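Long-range contact in 6-phospho-beta-glucosidase BglT (Thermotoga maritima, PDB 1UP7), which hydrolyses cellobiose 6'-phosphate to glucose 6-phosphate and glucose, using NAD(+) and a manganese ion as cofactors: residues G323-P337 with L348-H362. Numbering follows the deposited sequence.
Sequences GSIENLPDDYVLEIP and LSQGKGDHFALSFIH
The carboxamide of N327 lies along the backbone of G353 and grips it twice: OD1 accepts from G353 N at 2.8 Å, and ND2 donates almost straight (170°) to G353 O at 3.0 Å, the carbonyl oxygen lying in the amide plane. Its chi1 of 59°, with CG between backbone N and carbonyl carbon, turns the amide onto the N-H and C=O of G353, while L358 CD2 packs against ND2. Replacing N327 by alanine removes both bonds and is likely to leave G353 N and O without these mates, weakening the link between the loops. Next to it, I325 CG2 packs against G353 N, and E326 N donates to G351 O. Within the C-terminal domain of this family 4 glycosidase, the two loops thus meet beside the three-stranded antiparallel sheet containing strand 333-341, and D354 N-caps helix 355-376 by accepting from F356 N. Against helix residue H362, L328 CD1 sits over one ring face, 3.3 Å from H362 CE1, and L328 and L358 lie alongside with opposed directions, L328 CD1 3.7 Å from L358 CG. Y332 reaches the same imidazole at its edge: Y332 OH and H362 ND1 share a 2.8 Å hydrogen bond, the ring planes standing at 81°. H362 also stacks on H362 of a second subunit. At the other end, Q350 NE2 donates to S324 OG (3.1 Å) and to Y189 O, while P337 CD packs against the Q350 amide, 3.4 Å from Q350 NE2.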
loop_
_atom_site.group_PDB
_atom_site.type_symbol
_atom_site.label_atom_id
_atom_site.label_comp_id
_atom_site.label_asym_id
_atom_site.label_seq_id
_atom_site.Cartn_x
_atom_site.Cartn_y
_atom_site.Cartn_z
ATOM N N GLY A 323 -0.592 10.056 2.802
ATOM C CA GLY A 323 0.462 9.725 3.758
ATOM C C GLY A 323 0.471 10.499 5.073
ATOM O O GLY A 323 1.326 10.287 5.922
ATOM N N SER A 324 -0.515 11.372 5.262
ATOM C CA SER A 324 -0.664 12.080 6.532
ATOM C C SER A 324 -0.885 11.079 7.656
ATOM O O SER A 324 -0.272 11.173 8.720
ATOM C CB SER A 324 -1.842 13.041 6.448
ATOM O OG SER A 324 -2.175 13.561 7.715
ATOM N N ILE A 325 -1.796 10.150 7.402
ATOM C CA ILE A 325 -2.061 9.044 8.298
ATOM C C ILE A 325 -1.665 7.789 7.568
ATOM O O ILE A 325 -2.295 7.414 6.553
ATOM C CB ILE A 325 -3.573 9.008 8.728
ATOM C CG1 ILE A 325 -3.920 10.263 9.547
ATOM C CG2 ILE A 325 -3.890 7.696 9.499
ATOM C CD1 ILE A 325 -3.401 10.202 11.020
ATOM N N GLU A 326 -0.613 7.147 8.064
ATOM C CA GLU A 326 0.014 6.086 7.298
ATOM C C GLU A 326 -0.838 4.812 7.203
ATOM O O GLU A 326 -0.686 4.062 6.254
ATOM C CB GLU A 326 1.430 5.793 7.797
ATOM C CG GLU A 326 1.509 5.047 9.103
ATOM C CD GLU A 326 2.945 4.878 9.600
ATOM O OE1 GLU A 326 3.690 5.891 9.732
ATOM O OE2 GLU A 326 3.329 3.714 9.875
ATOM N N ASN A 327 -1.724 4.576 8.173
ATOM C CA ASN A 327 -2.538 3.366 8.150
ATOM C C ASN A 327 -3.949 3.631 7.618
ATOM O O ASN A 327 -4.898 2.963 7.980
ATOM C CB ASN A 327 -2.551 2.657 9.509
ATOM C CG ASN A 327 -3.087 3.532 10.639
ATOM O OD1 ASN A 327 -3.102 4.760 10.544
ATOM N ND2 ASN A 327 -3.540 2.890 11.710
ATOM N N LEU A 328 -4.070 4.634 6.757
ATOM C CA LEU A 328 -5.315 4.868 6.010
ATOM C C LEU A 328 -4.901 5.029 4.544
ATOM O O LEU A 328 -3.785 5.521 4.272
ATOM C CB LEU A 328 -5.979 6.145 6.514
ATOM C CG LEU A 328 -7.329 6.203 7.242
ATOM C CD1 LEU A 328 -7.987 4.858 7.552
ATOM C CD2 LEU A 328 -7.210 7.068 8.477
ATOM N N PRO A 329 -5.742 4.651 3.581
ATOM C CA PRO A 329 -5.351 4.834 2.168
ATOM C C PRO A 329 -5.052 6.287 1.777
ATOM O O PRO A 329 -5.678 7.213 2.261
ATOM C CB PRO A 329 -6.551 4.291 1.376
ATOM C CG PRO A 329 -7.258 3.355 2.333
ATOM C CD PRO A 329 -7.088 4.049 3.699
ATOM N N ASP A 330 -4.091 6.470 0.887
ATOM C CA ASP A 330 -3.737 7.795 0.396
ATOM C C ASP A 330 -4.904 8.611 -0.158
ATOM O O ASP A 330 -4.922 9.831 -0.037
ATOM C CB ASP A 330 -2.700 7.698 -0.717
ATOM C CG ASP A 330 -1.418 7.089 -0.265
ATOM O OD1 ASP A 330 -1.153 7.087 0.963
ATOM O OD2 ASP A 330 -0.605 6.594 -1.110
ATOM N N ASP A 331 -5.829 7.934 -0.828
ATOM C CA ASP A 331 -6.926 8.606 -1.520
ATOM C C ASP A 331 -8.086 8.993 -0.607
ATOM O O ASP A 331 -8.999 9.671 -1.067
ATOM C CB ASP A 331 -7.459 7.730 -2.664
ATOM C CG ASP A 331 -7.809 6.329 -2.189
ATOM O OD1 ASP A 331 -8.885 6.106 -1.598
ATOM O OD2 ASP A 331 -7.011 5.380 -2.286
ATOM N N TYR A 332 -8.092 8.572 0.656
ATOM C CA TYR A 332 -9.166 9.043 1.558
ATOM C C TYR A 332 -9.038 10.552 1.677
ATOM O O TYR A 332 -7.958 11.054 2.043
ATOM C CB TYR A 332 -9.057 8.443 2.955
ATOM C CG TYR A 332 -9.702 7.081 3.204
ATOM C CD1 TYR A 332 -9.889 6.140 2.166
ATOM C CD2 TYR A 332 -10.105 6.729 4.496
ATOM C CE1 TYR A 332 -10.473 4.882 2.422
ATOM C CE2 TYR A 332 -10.712 5.478 4.766
ATOM C CZ TYR A 332 -10.871 4.567 3.729
ATOM O OH TYR A 332 -11.403 3.353 4.023
ATOM N N VAL A 333 -10.098 11.292 1.339
ATOM C CA VAL A 333 -10.171 12.692 1.775
ATOM C C VAL A 333 -10.374 12.714 3.296
ATOM O O VAL A 333 -11.307 12.075 3.819
ATOM C CB VAL A 333 -11.303 13.482 1.065
ATOM C CG1 VAL A 333 -11.610 14.776 1.796
ATOM C CG2 VAL A 333 -10.931 13.752 -0.428
ATOM N N LEU A 334 -9.480 13.413 3.987
ATOM C CA LEU A 334 -9.542 13.575 5.423
ATOM C C LEU A 334 -9.478 15.057 5.770
ATOM O O LEU A 334 -9.114 15.885 4.935
ATOM C CB LEU A 334 -8.348 12.867 6.086
ATOM C CG LEU A 334 -8.218 11.372 5.798
ATOM C CD1 LEU A 334 -6.906 10.848 6.389
ATOM C CD2 LEU A 334 -9.435 10.612 6.301
ATOM N N GLU A 335 -9.816 15.373 7.014
ATOM C CA GLU A 335 -9.591 16.708 7.566
ATOM C C GLU A 335 -8.321 16.623 8.436
ATOM O O GLU A 335 -8.316 15.941 9.453
ATOM C CB GLU A 335 -10.848 17.148 8.343
ATOM C CG GLU A 335 -10.807 18.552 8.928
ATOM C CD GLU A 335 -12.151 18.962 9.534
ATOM O OE1 GLU A 335 -12.392 18.716 10.739
ATOM O OE2 GLU A 335 -12.977 19.528 8.775
ATOM N N ILE A 336 -7.255 17.290 8.006
ATOM C CA ILE A 336 -5.883 17.061 8.499
ATOM C C ILE A 336 -5.062 18.351 8.349
ATOM O O ILE A 336 -5.388 19.193 7.497
ATOM C CB ILE A 336 -5.175 15.896 7.718
ATOM C CG1 ILE A 336 -5.383 16.065 6.186
ATOM C CG2 ILE A 336 -5.659 14.515 8.206
ATOM C CD1 ILE A 336 -4.657 14.983 5.292
ATOM N N PRO A 337 -4.012 18.510 9.156
ATOM C CA PRO A 337 -3.141 19.676 9.071
ATOM C C PRO A 337 -2.291 19.646 7.813
ATOM O O PRO A 337 -1.687 18.613 7.505
ATOM C CB PRO A 337 -2.233 19.518 10.292
ATOM C CG PRO A 337 -2.961 18.534 11.195
ATOM C CD PRO A 337 -3.579 17.589 10.219
ATOM N N LEU A 348 1.138 16.770 5.696
ATOM C CA LEU A 348 2.231 16.532 6.652
ATOM C C LEU A 348 2.118 15.154 7.271
ATOM O O LEU A 348 1.060 14.757 7.716
ATOM C CB LEU A 348 2.148 17.539 7.803
ATOM C CG LEU A 348 3.134 18.705 7.889
ATOM C CD1 LEU A 348 3.508 19.177 6.520
ATOM C CD2 LEU A 348 2.534 19.853 8.663
ATOM N N SER A 349 3.220 14.433 7.319
ATOM C CA SER A 349 3.296 13.198 8.086
ATOM C C SER A 349 2.797 13.335 9.550
ATOM O O SER A 349 3.218 14.245 10.273
ATOM C CB SER A 349 4.738 12.721 8.105
ATOM O OG SER A 349 4.703 11.338 8.374
ATOM N N GLN A 350 1.917 12.435 9.976
ATOM C CA GLN A 350 1.463 12.404 11.366
ATOM C C GLN A 350 1.613 11.040 12.061
ATOM O O GLN A 350 1.323 10.930 13.267
ATOM C CB GLN A 350 -0.010 12.847 11.506
ATOM C CG GLN A 350 -0.396 14.132 10.810
ATOM C CD GLN A 350 -1.719 14.667 11.329
ATOM O OE1 GLN A 350 -1.739 15.411 12.304
ATOM N NE2 GLN A 350 -2.833 14.281 10.685
ATOM N N GLY A 351 2.039 10.018 11.326
ATOM C CA GLY A 351 2.188 8.689 11.898
ATOM C C GLY A 351 0.885 7.920 11.780
ATOM O O GLY A 351 0.138 8.140 10.845
ATOM N N LYS A 352 0.599 7.051 12.743
ATOM C CA LYS A 352 -0.511 6.121 12.656
ATOM C C LYS A 352 -1.748 6.701 13.327
ATOM O O LYS A 352 -1.634 7.406 14.337
ATOM C CB LYS A 352 -0.161 4.801 13.368
ATOM C CG LYS A 352 0.939 3.949 12.691
ATOM C CD LYS A 352 1.462 2.847 13.656
ATOM C CE LYS A 352 2.252 1.765 12.877
ATOM N NZ LYS A 352 3.601 1.433 13.463
ATOM N N GLY A 353 -2.915 6.389 12.769
ATOM C CA GLY A 353 -4.178 6.705 13.398
ATOM C C GLY A 353 -4.614 5.602 14.368
ATOM O O GLY A 353 -4.336 4.411 14.159
ATOM N N ASP A 354 -5.301 6.025 15.429
ATOM C CA ASP A 354 -5.828 5.171 16.483
ATOM C C ASP A 354 -6.977 4.283 15.933
ATOM O O ASP A 354 -7.843 4.776 15.203
ATOM C CB ASP A 354 -6.318 6.115 17.611
ATOM C CG ASP A 354 -6.842 5.383 18.842
ATOM O OD1 ASP A 354 -7.934 4.797 18.752
ATOM O OD2 ASP A 354 -6.248 5.346 19.939
ATOM N N HIS A 355 -7.002 2.995 16.295
ATOM C CA HIS A 355 -8.007 2.056 15.764
ATOM C C HIS A 355 -9.418 2.526 16.049
ATOM O O HIS A 355 -10.310 2.318 15.236
ATOM C CB HIS A 355 -7.821 0.632 16.310
ATOM C CG HIS A 355 -6.481 0.039 15.995
ATOM N ND1 HIS A 355 -5.713 -0.615 16.935
ATOM C CD2 HIS A 355 -5.772 0.010 14.841
ATOM C CE1 HIS A 355 -4.583 -1.008 16.378
ATOM N NE2 HIS A 355 -4.601 -0.654 15.107
ATOM N N PHE A 356 -9.616 3.174 17.196
ATOM C CA PHE A 356 -10.937 3.673 17.606
ATOM C C PHE A 356 -11.401 4.719 16.611
ATOM O O PHE A 356 -12.534 4.695 16.133
ATOM C CB PHE A 356 -10.872 4.321 18.993
ATOM C CG PHE A 356 -12.198 4.806 19.523
ATOM C CD1 PHE A 356 -13.035 3.952 20.242
ATOM C CD2 PHE A 356 -12.616 6.127 19.314
ATOM C CE1 PHE A 356 -14.247 4.404 20.762
ATOM C CE2 PHE A 356 -13.833 6.577 19.815
ATOM C CZ PHE A 356 -14.655 5.706 20.550
ATOM N N ALA A 357 -10.522 5.650 16.299
ATOM C CA ALA A 357 -10.806 6.622 15.242
ATOM C C ALA A 357 -11.021 5.960 13.856
ATOM O O ALA A 357 -11.930 6.340 13.122
ATOM C CB ALA A 357 -9.728 7.689 15.173
ATOM N N LEU A 358 -10.187 4.986 13.503
ATOM C CA LEU A 358 -10.325 4.312 12.204
ATOM C C LEU A 358 -11.685 3.583 12.073
ATOM O O LEU A 358 -12.252 3.556 10.994
ATOM C CB LEU A 358 -9.155 3.363 11.952
ATOM C CG LEU A 358 -7.992 3.985 11.168
ATOM C CD1 LEU A 358 -7.517 5.314 11.758
ATOM C CD2 LEU A 358 -6.822 3.008 10.990
ATOM N N SER A 359 -12.219 3.028 13.166
ATOM C CA SER A 359 -13.490 2.332 13.084
ATOM C C SER A 359 -14.546 3.274 12.513
ATOM O O SER A 359 -15.336 2.870 11.634
ATOM C CB SER A 359 -13.952 1.786 14.427
ATOM O OG SER A 359 -14.214 2.832 15.364
ATOM N N PHE A 360 -14.555 4.525 12.974
ATOM C CA PHE A 360 -15.502 5.492 12.407
ATOM C C PHE A 360 -15.108 5.976 11.011
ATOM O O PHE A 360 -15.946 6.003 10.130
ATOM C CB PHE A 360 -15.723 6.698 13.324
ATOM C CG PHE A 360 -16.297 6.329 14.667
ATOM C CD1 PHE A 360 -17.665 6.072 14.808
ATOM C CD2 PHE A 360 -15.473 6.234 15.777
ATOM C CE1 PHE A 360 -18.192 5.725 16.045
ATOM C CE2 PHE A 360 -15.992 5.899 17.015
ATOM C CZ PHE A 360 -17.347 5.634 17.143
ATOM N N ILE A 361 -13.843 6.346 10.811
ATOM C CA ILE A 361 -13.435 6.917 9.549
ATOM C C ILE A 361 -13.692 5.968 8.370
ATOM O O ILE A 361 -14.231 6.398 7.330
ATOM C CB ILE A 361 -11.949 7.342 9.584
ATOM C CG1 ILE A 361 -11.691 8.421 10.679
ATOM C CG2 ILE A 361 -11.476 7.758 8.185
ATOM C CD1 ILE A 361 -10.201 8.659 10.957
ATOM N N HIS A 362 -13.303 4.691 8.521
ATOM C CA HIS A 362 -13.488 3.716 7.460
ATOM C C HIS A 362 -14.996 3.585 7.147
ATOM O O HIS A 362 -15.403 3.660 5.999
ATOM C CB HIS A 362 -12.940 2.339 7.885
ATOM C CG HIS A 362 -11.467 2.168 7.726
ATOM N ND1 HIS A 362 -10.812 2.372 6.525
ATOM C CD2 HIS A 362 -10.519 1.751 8.606
ATOM C CE1 HIS A 362 -9.526 2.108 6.675
ATOM N NE2 HIS A 362 -9.324 1.712 7.922
#